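Local coordinates for protein peroxinectin A (PDB 6ERC) that uses hydrogen peroxide at a heme to oxidise phenolic donors, and also oxidises iodide and thiocyanate, as a secreted peroxidase of the animal heme peroxidase family, at residues E173-L184 with T225-R236. Residues are numbered along the deposited sequence; the frame is centred on the assembly and turned at random.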
loop_
_atom_site.group_PDB
_atom_site.type_symbol
_atom_site.label_atom_id
_atom_site.label_comp_id
_atom_site.label_asym_id
_atom_site.label_seq_id
_atom_site.Cartn_x
_atom_site.Cartn_y
_atom_site.Cartn_z
ATOM N N GLU A 173 -24.002 -12.512 -0.949
ATOM C CA GLU A 173 -23.412 -11.758 0.145
ATOM C C GLU A 173 -22.065 -12.345 0.555
ATOM O O GLU A 173 -21.710 -13.471 0.196
ATOM C CB GLU A 173 -24.360 -11.729 1.347
ATOM C CG GLU A 173 -25.693 -11.064 1.051
ATOM C CD GLU A 173 -26.598 -10.988 2.267
ATOM O OE1 GLU A 173 -26.096 -10.662 3.364
ATOM O OE2 GLU A 173 -27.812 -11.258 2.125
ATOM N N MET A 174 -21.315 -11.553 1.318
ATOM C CA MET A 174 -20.030 -11.962 1.866
ATOM C C MET A 174 -20.213 -12.481 3.287
ATOM O O MET A 174 -21.026 -11.953 4.049
ATOM C CB MET A 174 -19.041 -10.795 1.875
ATOM C CG MET A 174 -18.681 -10.257 0.500
ATOM S SD MET A 174 -17.800 -11.447 -0.530
ATOM C CE MET A 174 -16.234 -11.550 0.335
ATOM N N LYS A 175 -19.448 -13.511 3.643
ATOM C CA LYS A 175 -19.456 -13.998 5.015
ATOM C C LYS A 175 -19.099 -12.868 5.974
ATOM O O LYS A 175 -18.306 -11.978 5.658
ATOM C CB LYS A 175 -18.469 -15.153 5.191
ATOM C CG LYS A 175 -18.868 -16.445 4.495
ATOM C CD LYS A 175 -17.853 -17.551 4.779
ATOM C CE LYS A 175 -18.216 -18.846 4.073
ATOM N NZ LYS A 175 -17.157 -19.883 4.232
ATOM N N MET A 176 -19.690 -12.914 7.163
ATOM C CA MET A 176 -19.551 -11.833 8.122
ATOM C C MET A 176 -19.678 -12.405 9.526
ATOM O O MET A 176 -20.305 -13.448 9.731
ATOM C CB MET A 176 -20.612 -10.753 7.882
ATOM C CG MET A 176 -20.120 -9.320 8.004
ATOM S SD MET A 176 -18.758 -8.898 6.897
ATOM C CE MET A 176 -19.494 -9.226 5.304
ATOM N N THR A 177 -19.071 -11.715 10.487
ATOM C CA THR A 177 -19.195 -12.056 11.900
ATOM C C THR A 177 -20.163 -11.064 12.535
ATOM O O THR A 177 -19.816 -9.898 12.748
ATOM C CB THR A 177 -17.837 -12.020 12.602
ATOM O OG1 THR A 177 -16.932 -12.925 11.957
ATOM C CG2 THR A 177 -17.975 -12.417 14.069
ATOM N N VAL A 178 -21.378 -11.517 12.825
ATOM C CA VAL A 178 -22.353 -10.669 13.501
ATOM C C VAL A 178 -21.999 -10.602 14.979
ATOM O O VAL A 178 -21.788 -11.635 15.628
ATOM C CB VAL A 178 -23.781 -11.193 13.288
ATOM C CG1 VAL A 178 -23.953 -12.588 13.883
ATOM C CG2 VAL A 178 -24.791 -10.221 13.885
ATOM N N THR A 179 -21.926 -9.386 15.514
ATOM C CA THR A 179 -21.522 -9.170 16.894
ATOM C C THR A 179 -22.424 -8.116 17.517
ATOM O O THR A 179 -23.263 -7.506 16.848
ATOM C CB THR A 179 -20.055 -8.731 16.989
ATOM O OG1 THR A 179 -19.884 -7.473 16.324
ATOM C CG2 THR A 179 -19.141 -9.764 16.350
ATOM N N ASP A 180 -22.239 -7.905 18.823
ATOM C CA ASP A 180 -22.982 -6.877 19.542
ATOM C C ASP A 180 -22.610 -5.467 19.103
ATOM O O ASP A 180 -23.298 -4.516 19.492
ATOM C CB ASP A 180 -22.745 -7.011 21.048
ATOM C CG ASP A 180 -23.130 -8.375 21.579
ATOM O OD1 ASP A 180 -24.064 -8.995 21.024
ATOM O OD2 ASP A 180 -22.497 -8.828 22.559
ATOM N N VAL A 181 -21.549 -5.306 18.315
ATOM C CA VAL A 181 -21.099 -3.990 17.882
ATOM C C VAL A 181 -20.988 -3.974 16.364
ATOM O O VAL A 181 -19.954 -3.586 15.808
ATOM C CB VAL A 181 -19.760 -3.615 18.543
ATOM C CG1 VAL A 181 -19.962 -3.352 20.030
ATOM C CG2 VAL A 181 -18.727 -4.717 18.330
ATOM N N GLY A 182 -22.056 -4.395 15.687
ATOM C CA GLY A 182 -22.093 -4.389 14.240
ATOM C C GLY A 182 -21.524 -5.654 13.631
ATOM O O GLY A 182 -21.100 -6.594 14.311
ATOM N N ASP A 183 -21.523 -5.670 12.302
ATOM C CA ASP A 183 -21.022 -6.806 11.542
ATOM C C ASP A 183 -19.535 -6.634 11.266
ATOM O O ASP A 183 -19.104 -5.583 10.782
ATOM C CB ASP A 183 -21.791 -6.953 10.229
ATOM C CG ASP A 183 -23.178 -7.525 10.428
ATOM O OD1 ASP A 183 -23.588 -7.703 11.595
ATOM O OD2 ASP A 183 -23.853 -7.805 9.415
ATOM N N LEU A 184 -18.757 -7.673 11.571
ATOM C CA LEU A 184 -17.316 -7.658 11.351
ATOM C C LEU A 184 -16.939 -8.740 10.346
ATOM O O LEU A 184 -17.760 -9.612 10.041
ATOM C CB LEU A 184 -16.570 -7.864 12.670
ATOM C CG LEU A 184 -16.824 -6.809 13.750
ATOM C CD1 LEU A 184 -16.106 -7.185 15.034
ATOM C CD2 LEU A 184 -16.386 -5.431 13.279
ATOM N N THR A 225 -13.942 -3.719 6.576
ATOM C CA THR A 225 -15.260 -3.985 7.139
ATOM C C THR A 225 -16.336 -3.163 6.441
ATOM O O THR A 225 -17.373 -3.697 6.031
ATOM C CB THR A 225 -15.245 -3.692 8.641
ATOM O OG1 THR A 225 -14.234 -4.485 9.273
ATOM C CG2 THR A 225 -16.595 -4.006 9.272
ATOM N N LEU A 226 -16.109 -1.857 6.294
ATOM C CA LEU A 226 -17.155 -0.988 5.768
ATOM C C LEU A 226 -17.506 -1.349 4.331
ATOM O O LEU A 226 -18.683 -1.338 3.953
ATOM C CB LEU A 226 -16.728 0.478 5.864
ATOM C CG LEU A 226 -16.416 1.029 7.261
ATOM C CD1 LEU A 226 -16.266 2.544 7.208
ATOM C CD2 LEU A 226 -17.471 0.640 8.288
ATOM N N LEU A 227 -16.504 -1.677 3.513
ATOM C CA LEU A 227 -16.792 -2.047 2.132
ATOM C C LEU A 227 -17.457 -3.413 2.047
ATOM O O LEU A 227 -18.179 -3.690 1.083
ATOM C CB LEU A 227 -15.513 -2.022 1.297
ATOM C CG LEU A 227 -14.883 -0.646 1.075
ATOM C CD1 LEU A 227 -13.659 -0.764 0.172
ATOM C CD2 LEU A 227 -15.883 0.344 0.489
ATOM N N LEU A 228 -17.228 -4.275 3.039
ATOM C CA LEU A 228 -17.979 -5.520 3.112
ATOM C C LEU A 228 -19.432 -5.252 3.486
ATOM O O LEU A 228 -20.351 -5.824 2.884
ATOM C CB LEU A 228 -17.331 -6.464 4.122
ATOM C CG LEU A 228 -15.984 -7.087 3.748
ATOM C CD1 LEU A 228 -15.399 -7.816 4.947
ATOM C CD2 LEU A 228 -16.118 -8.034 2.571
ATOM N N ARG A 229 -19.659 -4.384 4.473
ATOM C CA ARG A 229 -21.019 -3.986 4.818
ATOM C C ARG A 229 -21.717 -3.358 3.619
ATOM O O ARG A 229 -22.856 -3.711 3.289
ATOM C CB ARG A 229 -20.996 -3.009 5.991
ATOM C CG ARG A 229 -20.543 -3.614 7.303
ATOM C CD ARG A 229 -20.474 -2.554 8.387
ATOM N NE ARG A 229 -20.036 -3.099 9.664
ATOM C CZ ARG A 229 -19.889 -2.383 10.772
ATOM N NH1 ARG A 229 -20.145 -1.082 10.765
ATOM N NH2 ARG A 229 -19.483 -2.968 11.892
ATOM N N ASP A 230 -21.044 -2.417 2.955
ATOM C CA ASP A 230 -21.618 -1.781 1.777
ATOM C C ASP A 230 -21.890 -2.798 0.677
ATOM O O ASP A 230 -22.831 -2.631 -0.105
ATOM C CB ASP A 230 -20.679 -0.684 1.273
ATOM C CG ASP A 230 -21.396 0.369 0.449
ATOM O OD1 ASP A 230 -22.406 0.916 0.936
ATOM O OD2 ASP A 230 -20.936 0.667 -0.676
ATOM N N HIS A 231 -21.082 -3.858 0.604
ATOM C CA HIS A 231 -21.320 -4.902 -0.386
ATOM C C HIS A 231 -22.600 -5.668 -0.071
ATOM O O HIS A 231 -23.480 -5.806 -0.927
ATOM C CB HIS A 231 -20.127 -5.855 -0.443
ATOM C CG HIS A 231 -20.338 -7.025 -1.351
ATOM N ND1 HIS A 231 -20.990 -8.171 -0.951
ATOM C CD2 HIS A 231 -19.992 -7.222 -2.645
ATOM C CE1 HIS A 231 -21.033 -9.025 -1.958
ATOM N NE2 HIS A 231 -20.433 -8.474 -2.998
ATOM N N ASN A 232 -22.714 -6.183 1.154
ATOM C CA ASN A 232 -23.908 -6.930 1.528
ATOM C C ASN A 232 -25.149 -6.050 1.490
ATOM O O ASN A 232 -26.255 -6.549 1.255
ATOM C CB ASN A 232 -23.728 -7.543 2.916
ATOM C CG ASN A 232 -22.762 -8.709 2.914
ATOM O OD1 ASN A 232 -22.344 -9.184 1.858
ATOM N ND2 ASN A 232 -22.411 -9.186 4.100
ATOM N N ARG A 233 -24.990 -4.748 1.716
ATOM C CA ARG A 233 -26.119 -3.836 1.596
ATOM C C ARG A 233 -26.622 -3.785 0.158
ATOM O O ARG A 233 -27.829 -3.881 -0.096
ATOM C CB ARG A 233 -25.714 -2.445 2.083
ATOM C CG ARG A 233 -26.870 -1.480 2.268
ATOM C CD ARG A 233 -26.373 -0.106 2.673
ATOM N NE ARG A 233 -25.505 0.471 1.649
ATOM C CZ ARG A 233 -25.942 1.091 0.557
ATOM N NH1 ARG A 233 -27.243 1.224 0.336
ATOM N NH2 ARG A 233 -25.076 1.579 -0.320
ATOM N N LEU A 234 -25.705 -3.650 -0.803
ATOM C CA LEU A 234 -26.103 -3.619 -2.206
ATOM C C LEU A 234 -26.644 -4.965 -2.669
ATOM O O LEU A 234 -27.543 -5.010 -3.517
ATOM C CB LEU A 234 -24.922 -3.200 -3.082
ATOM C CG LEU A 234 -24.436 -1.757 -2.946
ATOM C CD1 LEU A 234 -23.224 -1.534 -3.828
ATOM C CD2 LEU A 234 -25.523 -0.762 -3.301
ATOM N N ALA A 235 -26.116 -6.068 -2.136
ATOM C CA ALA A 235 -26.614 -7.382 -2.526
ATOM C C ALA A 235 -28.077 -7.552 -2.134
ATOM O O ALA A 235 -28.871 -8.114 -2.896
ATOM C CB ALA A 235 -25.758 -8.477 -1.892
ATOM N N ARG A 236 -28.451 -7.075 -0.945
ATOM C CA ARG A 236 -29.841 -7.160 -0.515
ATOM C C ARG A 236 -30.752 -6.317 -1.397
ATOM O O ARG A 236 -31.910 -6.686 -1.630
ATOM C CB ARG A 236 -29.955 -6.728 0.947
ATOM C CG ARG A 236 -29.302 -7.701 1.916
ATOM C CD ARG A 236 -28.745 -7.004 3.152
ATOM N NE ARG A 236 -27.976 -7.930 3.985
ATOM C CZ ARG A 236 -27.118 -7.563 4.933
ATOM N NH1 ARG A 236 -26.894 -6.278 5.183
ATOM N NH2 ARG A 236 -26.473 -8.489 5.630
HETATM O O HOH W 1 -22.981 -7.067 6.626
#
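Two donors converge on Asn232 OD1. Met174 N reaches it at 2.6 Å along an almost straight bond (174°), and His231 ND1, on the same helix, reaches it at 3.3 Å with the oxygen in the plane of its ring. The other half of the amide answers: Asn232 ND2 donates to Met174 O at 3.1 Å, in the carbonyl plane and on a lone pair. One amide thus pairs with both backbone polar groups of Met174, as a neighbouring strand would, and its flip is fixed. With an alanine in place of Asn232, Met174 N and O would probably lose these mates, His231 ND1 its acceptor, and the loop its tie to the helix. Met174 CG, beside its backbone N and anti to the carbonyl carbon (chi1 -63°), comes to 3.4 Å from His231 ND1 and also rests on Leu228 CD2. Met176 folds its thioether over Leu228, CE lying 3.7 Å from Leu228 CB. At one end, Glu173 OE1 forms a salt bridge to Arg236 NH2 (3.2 Å), weak as a hydrogen bond, the carboxylate perpendicular to a guanidinium whose face rests on Asn232 CB. At the other, the extended Arg229 chain presents the edge of its guanidinium to Asp183 O, with NE and NH2 each 2.9 Å away; NE approaches in the carbonyl plane, on a lone pair, whereas NH2 comes from above that plane. Arg229 NH1 turns instead to Thr497 O and Glu342. Away from the heme and metal sites, this structural contact lays the loop and the small antiparallel hairpin of strands 177-179 and 182-184 against helix 218-241, strand 182-184 running at 109° to the axis of its residues 225-236. Helix 247-275 touches Met174 and His231, helix 153-156 meets Met174 and Leu228, and helix 490-497 packs on Leu226 and Asp230.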